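Local coordinates for Tv2483 (Treponema vincentii, PDB 6DET), which binds L-arginine with high selectivity and, as a family 3 solute-binding lipoprotein, probably hands it to an ABC transporter, at residues P27-V32 with A228-K233; S36-G41 with V95-A100; T67-R72 with A239-D244; Q111-C116 with T220-Q225. All blocks are in the same frame, centred on the assembly; numbering follows the deposited sequence.

Interaction 1: residues P27-V32 with A228-K233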
# COMPACT_ATOMS: atom_id res chain seq x y z
N PRO A 27 -14.59 21.75 -7.55
CA PRO A 27 -14.94 21.99 -6.14
C PRO A 27 -14.41 20.95 -5.14
O PRO A 27 -14.89 20.93 -4.01
CB PRO A 27 -16.47 21.96 -6.16
CG PRO A 27 -16.77 21.01 -7.26
CD PRO A 27 -15.73 21.24 -8.32
N SER A 28 -13.44 20.11 -5.50
CA SER A 28 -13.12 19.00 -4.60
C SER A 28 -12.45 19.50 -3.32
O SER A 28 -12.76 19.01 -2.22
CB SER A 28 -12.25 17.94 -5.30
OG SER A 28 -11.03 18.47 -5.84
N TRP A 29 -11.55 20.49 -3.42
CA TRP A 29 -11.01 21.08 -2.19
C TRP A 29 -12.09 21.81 -1.41
O TRP A 29 -12.22 21.63 -0.19
CB TRP A 29 -9.83 22.01 -2.50
CG TRP A 29 -9.49 22.85 -1.31
CD1 TRP A 29 -9.57 24.21 -1.22
CD2 TRP A 29 -9.09 22.39 -0.01
NE1 TRP A 29 -9.22 24.63 0.04
CE2 TRP A 29 -8.92 23.53 0.80
CE3 TRP A 29 -8.86 21.13 0.54
CZ2 TRP A 29 -8.52 23.44 2.14
CZ3 TRP A 29 -8.46 21.05 1.87
CH2 TRP A 29 -8.29 22.20 2.65
N SER A 30 -12.88 22.66 -2.08
CA SER A 30 -13.94 23.36 -1.37
C SER A 30 -14.83 22.40 -0.58
O SER A 30 -15.23 22.69 0.56
CB SER A 30 -14.77 24.16 -2.36
OG SER A 30 -13.97 25.23 -2.87
N LYS A 31 -15.18 21.26 -1.18
CA LYS A 31 -16.06 20.32 -0.48
C LYS A 31 -15.42 19.83 0.82
O LYS A 31 -16.08 19.77 1.87
CB LYS A 31 -16.40 19.16 -1.40
CG LYS A 31 -17.44 19.47 -2.46
CD LYS A 31 -17.68 18.27 -3.39
CE LYS A 31 -18.50 18.73 -4.60
NZ LYS A 31 -18.60 17.72 -5.68
N VAL A 32 -14.13 19.50 0.77
CA VAL A 32 -13.42 19.04 1.96
C VAL A 32 -13.29 20.15 2.98
O VAL A 32 -13.44 19.92 4.19
CB VAL A 32 -12.04 18.48 1.54
CG1 VAL A 32 -11.11 18.35 2.74
CG2 VAL A 32 -12.24 17.17 0.81
N ALA A 228 -8.94 17.40 -8.90
CA ALA A 228 -7.63 18.01 -9.09
C ALA A 228 -7.30 19.05 -8.00
O ALA A 228 -6.16 19.08 -7.50
CB ALA A 228 -7.56 18.64 -10.47
N SER A 229 -8.25 19.89 -7.60
CA SER A 229 -7.93 20.91 -6.59
C SER A 229 -7.66 20.29 -5.23
O SER A 229 -6.79 20.77 -4.48
CB SER A 229 -9.08 21.93 -6.50
OG SER A 229 -10.29 21.25 -6.13
N LEU A 230 -8.40 19.24 -4.87
CA LEU A 230 -8.11 18.53 -3.62
C LEU A 230 -6.70 17.95 -3.65
O LEU A 230 -5.92 18.12 -2.70
CB LEU A 230 -9.14 17.42 -3.39
CG LEU A 230 -8.88 16.52 -2.17
CD1 LEU A 230 -8.79 17.35 -0.90
CD2 LEU A 230 -9.99 15.45 -2.01
N VAL A 231 -6.33 17.30 -4.75
CA VAL A 231 -5.02 16.66 -4.81
C VAL A 231 -3.92 17.72 -4.81
O VAL A 231 -2.89 17.55 -4.14
CB VAL A 231 -4.92 15.74 -6.05
CG1 VAL A 231 -3.47 15.28 -6.30
CG2 VAL A 231 -5.82 14.54 -5.89
N ALA A 232 -4.11 18.83 -5.53
CA ALA A 232 -3.12 19.90 -5.53
C ALA A 232 -2.89 20.47 -4.14
O ALA A 232 -1.75 20.75 -3.75
CB ALA A 232 -3.53 21.02 -6.49
N LYS A 233 -3.97 20.67 -3.37
CA LYS A 233 -3.83 21.17 -2.01
C LYS A 233 -3.02 20.20 -1.17
O LYS A 233 -2.09 20.58 -0.44
CB LYS A 233 -5.21 21.39 -1.37
CG LYS A 233 -5.22 22.40 -0.25
CD LYS A 233 -5.25 23.78 -0.84
CE LYS A 233 -5.17 24.85 0.18
NZ LYS A 233 -5.14 26.16 -0.50

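Interaction 2: residues S36-G41 with V95-A100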
# COMPACT_ATOMS: atom_id res chain seq x y z
N SER A 36 -14.81 20.23 6.60
CA SER A 36 -13.71 20.33 7.55
C SER A 36 -13.23 18.93 7.94
O SER A 36 -12.90 18.67 9.09
CB SER A 36 -14.09 21.15 8.78
OG SER A 36 -12.92 21.70 9.36
N ALA A 37 -13.23 18.04 6.97
CA ALA A 37 -12.78 16.68 7.23
C ALA A 37 -12.33 15.99 5.96
O ALA A 37 -12.88 16.22 4.88
CB ALA A 37 -13.91 15.88 7.85
N LEU A 38 -11.37 15.08 6.11
CA LEU A 38 -10.90 14.28 5.00
C LEU A 38 -11.05 12.83 5.42
O LEU A 38 -10.59 12.46 6.51
CB LEU A 38 -9.45 14.57 4.64
CG LEU A 38 -8.95 13.80 3.41
CD1 LEU A 38 -9.53 14.33 2.11
CD2 LEU A 38 -7.42 13.85 3.34
N VAL A 39 -11.76 12.05 4.62
CA VAL A 39 -12.01 10.63 4.91
C VAL A 39 -10.97 9.82 4.16
O VAL A 39 -10.95 9.78 2.92
CB VAL A 39 -13.44 10.22 4.55
CG1 VAL A 39 -13.64 8.73 4.80
CG2 VAL A 39 -14.46 11.04 5.33
N ILE A 40 -10.08 9.17 4.92
CA ILE A 40 -8.95 8.42 4.36
C ILE A 40 -9.31 6.94 4.53
O ILE A 40 -9.37 6.45 5.66
CB ILE A 40 -7.63 8.74 5.08
CG1 ILE A 40 -7.32 10.25 5.05
CG2 ILE A 40 -6.47 7.93 4.48
CD1 ILE A 40 -7.44 10.89 6.42
N GLY A 41 -9.59 6.24 3.44
CA GLY A 41 -9.87 4.81 3.51
C GLY A 41 -8.59 4.02 3.68
O GLY A 41 -7.60 4.26 2.97
N VAL A 95 -18.00 7.72 -0.20
CA VAL A 95 -17.88 7.23 1.17
C VAL A 95 -16.53 7.62 1.76
O VAL A 95 -16.45 7.98 2.94
CB VAL A 95 -18.10 5.71 1.22
CG1 VAL A 95 -17.91 5.21 2.65
CG2 VAL A 95 -19.49 5.36 0.70
N ILE A 96 -15.46 7.53 0.96
CA ILE A 96 -14.14 8.03 1.32
C ILE A 96 -13.73 9.10 0.32
O ILE A 96 -14.31 9.23 -0.76
CB ILE A 96 -13.09 6.92 1.37
CG1 ILE A 96 -12.95 6.26 -0.01
CG2 ILE A 96 -13.57 5.89 2.41
CD1 ILE A 96 -12.00 4.99 -0.06
N ASP A 97 -12.68 9.85 0.68
CA ASP A 97 -12.12 10.89 -0.18
C ASP A 97 -10.80 10.47 -0.83
O ASP A 97 -10.39 11.08 -1.83
CB ASP A 97 -11.89 12.18 0.62
CG ASP A 97 -13.20 12.79 1.12
OD1 ASP A 97 -14.18 12.84 0.34
OD2 ASP A 97 -13.26 13.23 2.29
N CYS A 98 -10.13 9.49 -0.26
CA CYS A 98 -8.84 9.04 -0.79
C CYS A 98 -8.54 7.68 -0.19
O CYS A 98 -9.24 7.21 0.72
CB CYS A 98 -7.74 10.04 -0.48
SG CYS A 98 -7.38 10.27 1.25
N ILE A 99 -7.50 7.03 -0.73
CA ILE A 99 -7.13 5.67 -0.35
C ILE A 99 -5.64 5.66 -0.03
O ILE A 99 -4.84 6.18 -0.81
CB ILE A 99 -7.39 4.65 -1.47
CG1 ILE A 99 -8.84 4.74 -2.00
CG2 ILE A 99 -7.14 3.22 -0.95
CD1 ILE A 99 -9.02 4.11 -3.36
N ALA A 100 -5.29 5.14 1.15
CA ALA A 100 -3.91 4.97 1.56
C ALA A 100 -3.70 3.48 1.84
O ALA A 100 -4.25 2.65 1.12
CB ALA A 100 -3.60 5.89 2.75

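Interaction 3: residues T67-R72 with A239-D244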
# COMPACT_ATOMS: atom_id res chain seq x y z
N THR A 67 -2.50 12.49 9.45
CA THR A 67 -2.91 13.22 10.65
C THR A 67 -2.29 14.62 10.67
O THR A 67 -2.97 15.61 10.98
CB THR A 67 -2.50 12.44 11.90
OG1 THR A 67 -3.19 11.17 11.93
CG2 THR A 67 -2.85 13.21 13.16
N GLU A 68 -1.00 14.72 10.33
CA GLU A 68 -0.30 16.00 10.37
C GLU A 68 -0.71 16.87 9.19
O GLU A 68 -0.89 18.09 9.34
CB GLU A 68 1.21 15.77 10.38
CG GLU A 68 2.04 17.04 10.24
CD GLU A 68 1.81 18.04 11.36
OE1 GLU A 68 1.10 17.72 12.34
OE2 GLU A 68 2.34 19.18 11.24
N LEU A 69 -0.87 16.27 8.01
CA LEU A 69 -1.34 17.01 6.85
C LEU A 69 -2.69 17.67 7.13
O LEU A 69 -2.88 18.86 6.86
CB LEU A 69 -1.44 16.07 5.66
CG LEU A 69 -2.01 16.73 4.42
CD1 LEU A 69 -1.06 16.60 3.26
CD2 LEU A 69 -3.32 16.06 4.13
N CYS A 70 -3.65 16.90 7.67
CA CYS A 70 -4.96 17.47 7.96
C CYS A 70 -4.86 18.52 9.05
O CYS A 70 -5.56 19.55 9.01
CB CYS A 70 -5.94 16.34 8.34
SG CYS A 70 -6.45 15.33 6.98
N ARG A 71 -3.97 18.32 10.03
CA ARG A 71 -3.80 19.35 11.04
C ARG A 71 -3.39 20.66 10.40
O ARG A 71 -3.95 21.72 10.70
CB ARG A 71 -2.77 18.94 12.09
CG ARG A 71 -2.68 19.97 13.22
CD ARG A 71 -1.50 19.70 14.13
NE ARG A 71 -0.25 20.02 13.45
CZ ARG A 71 0.25 21.25 13.35
NH1 ARG A 71 -0.39 22.27 13.89
NH2 ARG A 71 1.39 21.46 12.71
N ARG A 72 -2.41 20.61 9.49
CA ARG A 72 -1.95 21.83 8.84
C ARG A 72 -3.04 22.46 7.98
O ARG A 72 -3.06 23.69 7.81
CB ARG A 72 -0.72 21.54 7.99
CG ARG A 72 0.50 21.22 8.82
CD ARG A 72 1.76 20.99 7.98
NE ARG A 72 2.85 20.47 8.80
CZ ARG A 72 4.14 20.61 8.52
NH1 ARG A 72 4.53 21.27 7.44
NH2 ARG A 72 5.05 20.07 9.33
N ALA A 239 4.57 18.42 0.27
CA ALA A 239 5.89 18.94 -0.08
C ALA A 239 6.50 19.70 1.09
O ALA A 239 7.68 19.52 1.42
CB ALA A 239 5.79 19.83 -1.31
N GLU A 240 5.70 20.55 1.75
CA GLU A 240 6.17 21.27 2.92
C GLU A 240 6.61 20.30 4.00
O GLU A 240 7.66 20.50 4.64
CB GLU A 240 5.04 22.19 3.43
CG GLU A 240 5.35 23.01 4.68
CD GLU A 240 4.15 23.83 5.18
OE1 GLU A 240 3.27 23.26 5.86
OE2 GLU A 240 4.07 25.04 4.87
N MET A 241 5.82 19.25 4.23
CA MET A 241 6.11 18.30 5.29
C MET A 241 7.33 17.45 4.97
O MET A 241 7.96 16.90 5.89
CB MET A 241 4.89 17.38 5.52
CG MET A 241 3.72 18.06 6.16
SD MET A 241 2.20 17.07 6.10
CE MET A 241 2.72 15.63 7.00
N ASN A 242 7.67 17.31 3.69
CA ASN A 242 8.86 16.54 3.32
C ASN A 242 10.10 17.40 3.42
O ASN A 242 11.12 16.96 3.95
CB ASN A 242 8.72 15.98 1.91
CG ASN A 242 9.66 14.82 1.67
OD1 ASN A 242 9.58 13.80 2.35
ND2 ASN A 242 10.58 14.98 0.72
N GLU A 243 10.02 18.64 2.92
CA GLU A 243 11.17 19.54 2.96
C GLU A 243 11.55 19.90 4.38
O GLU A 243 12.74 20.06 4.68
CB GLU A 243 10.88 20.81 2.17
CG GLU A 243 11.91 21.94 2.36
CD GLU A 243 13.30 21.52 1.99
OE1 GLU A 243 13.41 20.61 1.15
OE2 GLU A 243 14.28 22.12 2.49
N ASP A 244 10.56 20.06 5.27
CA ASP A 244 10.84 20.47 6.64
C ASP A 244 11.15 19.29 7.54
O ASP A 244 11.27 19.48 8.76
CB ASP A 244 9.69 21.32 7.22
CG ASP A 244 8.45 20.53 7.62
OD1 ASP A 244 8.47 19.29 7.66
OD2 ASP A 244 7.42 21.20 7.94

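Interaction 4: residues Q111-C116 with T220-Q225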
# COMPACT_ATOMS: atom_id res chain seq x y z
N GLN A 111 -5.94 5.00 -15.20
CA GLN A 111 -7.21 5.20 -15.89
C GLN A 111 -8.40 5.20 -14.95
O GLN A 111 -9.53 5.40 -15.41
CB GLN A 111 -7.43 4.12 -16.95
CG GLN A 111 -6.26 3.83 -17.85
CD GLN A 111 -5.80 5.05 -18.62
OE1 GLN A 111 -6.61 5.92 -18.96
NE2 GLN A 111 -4.51 5.13 -18.89
N HIS A 112 -8.20 4.96 -13.66
CA HIS A 112 -9.31 4.84 -12.72
C HIS A 112 -9.21 5.80 -11.56
O HIS A 112 -10.20 5.99 -10.84
CB HIS A 112 -9.38 3.42 -12.12
CG HIS A 112 -9.73 2.36 -13.12
ND1 HIS A 112 -10.91 1.67 -13.07
CD2 HIS A 112 -9.03 1.86 -14.16
CE1 HIS A 112 -10.95 0.79 -14.05
NE2 HIS A 112 -9.82 0.88 -14.73
N TYR A 113 -8.04 6.40 -11.33
CA TYR A 113 -7.77 7.22 -10.16
C TYR A 113 -6.87 8.37 -10.54
O TYR A 113 -6.06 8.27 -11.48
CB TYR A 113 -7.05 6.43 -9.05
CG TYR A 113 -7.72 5.17 -8.54
CD1 TYR A 113 -8.59 5.22 -7.46
CD2 TYR A 113 -7.43 3.92 -9.10
CE1 TYR A 113 -9.17 4.09 -6.96
CE2 TYR A 113 -8.02 2.78 -8.61
CZ TYR A 113 -8.89 2.86 -7.54
OH TYR A 113 -9.47 1.72 -7.03
N ARG A 114 -6.99 9.46 -9.77
CA ARG A 114 -6.01 10.54 -9.75
C ARG A 114 -5.07 10.26 -8.60
O ARG A 114 -5.50 10.14 -7.45
CB ARG A 114 -6.68 11.90 -9.57
CG ARG A 114 -5.67 13.08 -9.53
CD ARG A 114 -6.36 14.43 -9.43
NE ARG A 114 -7.17 14.71 -10.62
CZ ARG A 114 -6.74 15.36 -11.69
NH1 ARG A 114 -5.49 15.82 -11.75
NH2 ARG A 114 -7.57 15.55 -12.71
N MET A 115 -3.78 10.11 -8.89
CA MET A 115 -2.83 9.69 -7.86
C MET A 115 -1.86 10.83 -7.57
O MET A 115 -1.47 11.58 -8.47
CB MET A 115 -2.12 8.40 -8.30
CG MET A 115 -3.12 7.23 -8.33
SD MET A 115 -2.53 5.62 -8.95
CE MET A 115 -2.47 5.98 -10.69
N CYS A 116 -1.50 10.99 -6.30
CA CYS A 116 -0.62 12.09 -5.96
C CYS A 116 0.83 11.64 -6.14
O CYS A 116 1.12 10.45 -6.29
CB CYS A 116 -0.85 12.56 -4.53
SG CYS A 116 -0.25 11.41 -3.28
N THR A 220 1.41 5.54 -3.69
CA THR A 220 0.78 6.85 -3.82
C THR A 220 -0.42 6.89 -2.87
O THR A 220 -0.70 5.94 -2.13
CB THR A 220 0.37 7.11 -5.28
OG1 THR A 220 -0.15 8.43 -5.44
CG2 THR A 220 -0.66 6.12 -5.74
N PHE A 221 -1.13 8.02 -2.90
CA PHE A 221 -2.45 8.14 -2.31
C PHE A 221 -3.43 8.41 -3.45
O PHE A 221 -3.15 9.28 -4.29
CB PHE A 221 -2.50 9.25 -1.26
CG PHE A 221 -1.48 9.12 -0.20
CD1 PHE A 221 -1.33 7.91 0.51
CD2 PHE A 221 -0.65 10.17 0.11
CE1 PHE A 221 -0.36 7.82 1.48
CE2 PHE A 221 0.31 10.06 1.08
CZ PHE A 221 0.45 8.88 1.77
N ALA A 222 -4.51 7.64 -3.51
CA ALA A 222 -5.43 7.63 -4.65
C ALA A 222 -6.67 8.48 -4.36
O ALA A 222 -7.28 8.35 -3.29
CB ALA A 222 -5.86 6.20 -4.99
N PHE A 223 -7.08 9.28 -5.35
CA PHE A 223 -8.20 10.21 -5.25
C PHE A 223 -9.13 10.00 -6.43
O PHE A 223 -8.77 9.36 -7.42
CB PHE A 223 -7.71 11.67 -5.24
CG PHE A 223 -6.95 12.02 -4.01
CD1 PHE A 223 -5.63 11.61 -3.87
CD2 PHE A 223 -7.54 12.75 -2.99
CE1 PHE A 223 -4.92 11.92 -2.75
CE2 PHE A 223 -6.82 13.05 -1.85
CZ PHE A 223 -5.50 12.60 -1.74
N ARG A 224 -10.33 10.59 -6.34
CA ARG A 224 -11.24 10.54 -7.47
C ARG A 224 -10.61 11.26 -8.65
O ARG A 224 -9.89 12.24 -8.48
CB ARG A 224 -12.57 11.21 -7.13
CG ARG A 224 -13.49 10.37 -6.24
CD ARG A 224 -14.76 11.16 -5.80
NE ARG A 224 -14.41 12.16 -4.81
CZ ARG A 224 -14.42 11.96 -3.50
NH1 ARG A 224 -14.79 10.80 -2.98
NH2 ARG A 224 -14.04 12.95 -2.69
N GLN A 225 -10.93 10.78 -9.86
CA GLN A 225 -10.28 11.27 -11.07
C GLN A 225 -10.43 12.78 -11.23
O GLN A 225 -9.48 13.48 -11.59
CB GLN A 225 -10.85 10.56 -12.29
CG GLN A 225 -10.47 9.10 -12.35
CD GLN A 225 -11.28 8.34 -13.36
OE1 GLN A 225 -12.48 8.08 -13.16
NE2 GLN A 225 -10.65 7.97 -14.46
O HOH W 1 -11.98 7.89 -9.48

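Interaction 1: residues P27-V32 with A228-K233
Lys233 lays its aliphatic stem over one face of the Trp29 indole. Its CG stands 3.8 Å from the centroid of the Trp29 six-membered ring and 8° off the ring normal, which is the geometry of a CH-pi contact. A bend at chi2 (81°) carries Lys233 CD and CE onward past CE2 and NE1 of the indole. Leu230 uses the same ring differently: its CD1 comes to the ring edge, 4.0 Å from Trp29 CE3, with the two side chains at about a right angle. That methyl also meets Val32, Leu230 CD1 lying 3.9 Å from Val32 CG2.

Where the first turns of the two helices face each other, two serines work almost reciprocally. Ser229 OG accepts from Trp29 N at 3.1 Å along a nearly straight line (168°), and Ser28 OG accepts from Leu230 N at 2.9 Å. Asp26, just ahead, binds Ser28 OG with one carboxylate oxygen and Ser229 N with the other. The chemistry implies that helices 28-35 and 228-243 are tied at their starts, where a helix cannot supply its own acceptors: each receives, from a serine of the other, an acceptor for one of its first-turn amides, with the CH-pi contact of Lys233 on Trp29 alongside.

Interaction 2: residues S36-G41 with V95-A100
The carboxylate of Asp97 is the flat side-chain group here, and Val39, on the neighbouring strand, reaches it with its backbone: Val39 N donates to Asp97 OD2 at 3.0 Å, arriving on the anti side and 27° out of the carboxylate plane. At the other oxygen, OD1, Arg224 supplies a salt bridge. Leu38 CD1 packs against the root of the same side chain, 3.5 Å from Asp97 CB. With CG anti to the carbonyl carbon (chi1 -65°), Asp97 turns its carboxylate back toward the amide of Val39.

The backbone completes the joint. Val39 O accepts from Asp97 N at 2.8 Å and, weakly, from Cys98 N. Beyond it the strands run parallel, as in the alpha/beta lobes of periplasmic-type binding proteins, with Ile40 paired with Cys98 and Gly41 with Ile99; strand 37-42 is bonded along its other edge to strand 76-81. Gly41 N donates to Cys98 O at 2.9 Å, and Ala100 N donates to Gly41 O at 3.1 Å. On the sheet face covered by Phe66 of helix 61-73, Ile40 CG1 touches Cys98 SG at 3.8 Å. Ile96 CG2 lies against Val39 CG1, 3.7 Å away.

Interaction 3: residues T67-R72 with A239-D244
Arg72 is gripped round its edge by three carboxylates while a methionine covers one face of its guanidinium. Both terminal nitrogens converge, end-on, on a single oxygen: Arg72 NH1 lies 2.9 Å and Arg72 NH2 3.0 Å from Asp244 OD2, with that oxygen within 6° of the guanidinium plane. NH1 has a second acid as well, Glu240 OE1 at 2.8 Å from Arg72 NH1, met on its anti side. The inner nitrogen turns to its own helix, Arg72 NE donating to Glu68 OE2 at 2.8 Å. An extended chain from CG to NE carries the guanidinium across to helix 228-243.

Glu68 OE2 is shared. Arg72 NE takes its anti side and Arg71 NH2 its syn side, and Arg71 NE binds Glu68 OE1, so Arg71 holds the carboxylate side-on. The bend of Glu68 at chi2 (61°) places the group between both arginines. Above the Arg72 plane sits Met241 CG, 3.5 Å from Arg72 CZ; further along, Met241 SD reaches Leu69 CB at 3.8 Å and Met241 CE rests 3.6 Å from Glu68 CG.

Asp244 lies just past the C-terminal end of helix 228-243, and its OD1 bonds to Thr246 at the start of the next helix. The arginine probably offsets the concentration of negative charge there. With Met241 packed against one face of the central arginine, two basic and three acidic side chains form one interhelical salt-bridge network joining helices 61-73 and 228-243, whose short segments cross at 118°.

Interaction 4: residues Q111-C116 with T220-Q225
A short antiparallel strand pairing joins residues 114-115 to the end of strand 215-223, within the mixed sheet of a two-lobed solute-binding fold; the long strand is also bonded to strand 98-104. Arg114 and Phe223 form the hydrogen-bonded pair, Arg114 N to Phe223 O at 2.9 Å and Phe223 N to Arg114 O at 2.8 Å. Met115 and Ala222 form the non-hydrogen-bonded pair that follows. One step on, Cys116 N donates to Phe221 O at 3.1 Å.

Side chains add to the backbone pairing. Arg114 runs out with CG anti to the backbone N and then bends at chi3 (-64°), which turns NE onto Gln225 O, 2.8 Å from Arg114 NE; the donor stands 38° above the carbonyl plane, and NH2 adds a weak second bond to the same oxygen. Arg114 O lies in the plane of the Phe223 ring, at its edge. Met115 crosses Thr220 at about a right angle, Met115 CG lying 3.7 Å from Thr220 CG2, while Tyr113 CD1 touches Ala222 CB at 3.8 Å. Beyond the strands a water bridges the two backbones, donating to His112 O at 2.9 Å and accepting from Gln225 N at 3.1 Å.

All four contacts lie in one lobe. Interactions 2 and 4 are joined through the sheet, centres 12 Å apart: Ile99 N lies 2.9 Å from Ala222 O, and Ile96 O is 2.8 Å from Arg224 NH1, both probable hydrogen bonds. They also come nearest the ligand, the side chains of Ile99 and Thr220 lying about 7 and 8 Å from the bound arginine. Interaction 1 packs against both, through Leu230 CD2 on Leu38 CD1 at 4.3 Å and Val231 CG2 on Phe223 CG at 3.3 Å. Interaction 3 shares helix 228-243 with interaction 1, the nearest atoms about 6 Å apart, and touches interaction 2 where Cys70 SG meets Leu38 CB at 3.9 Å.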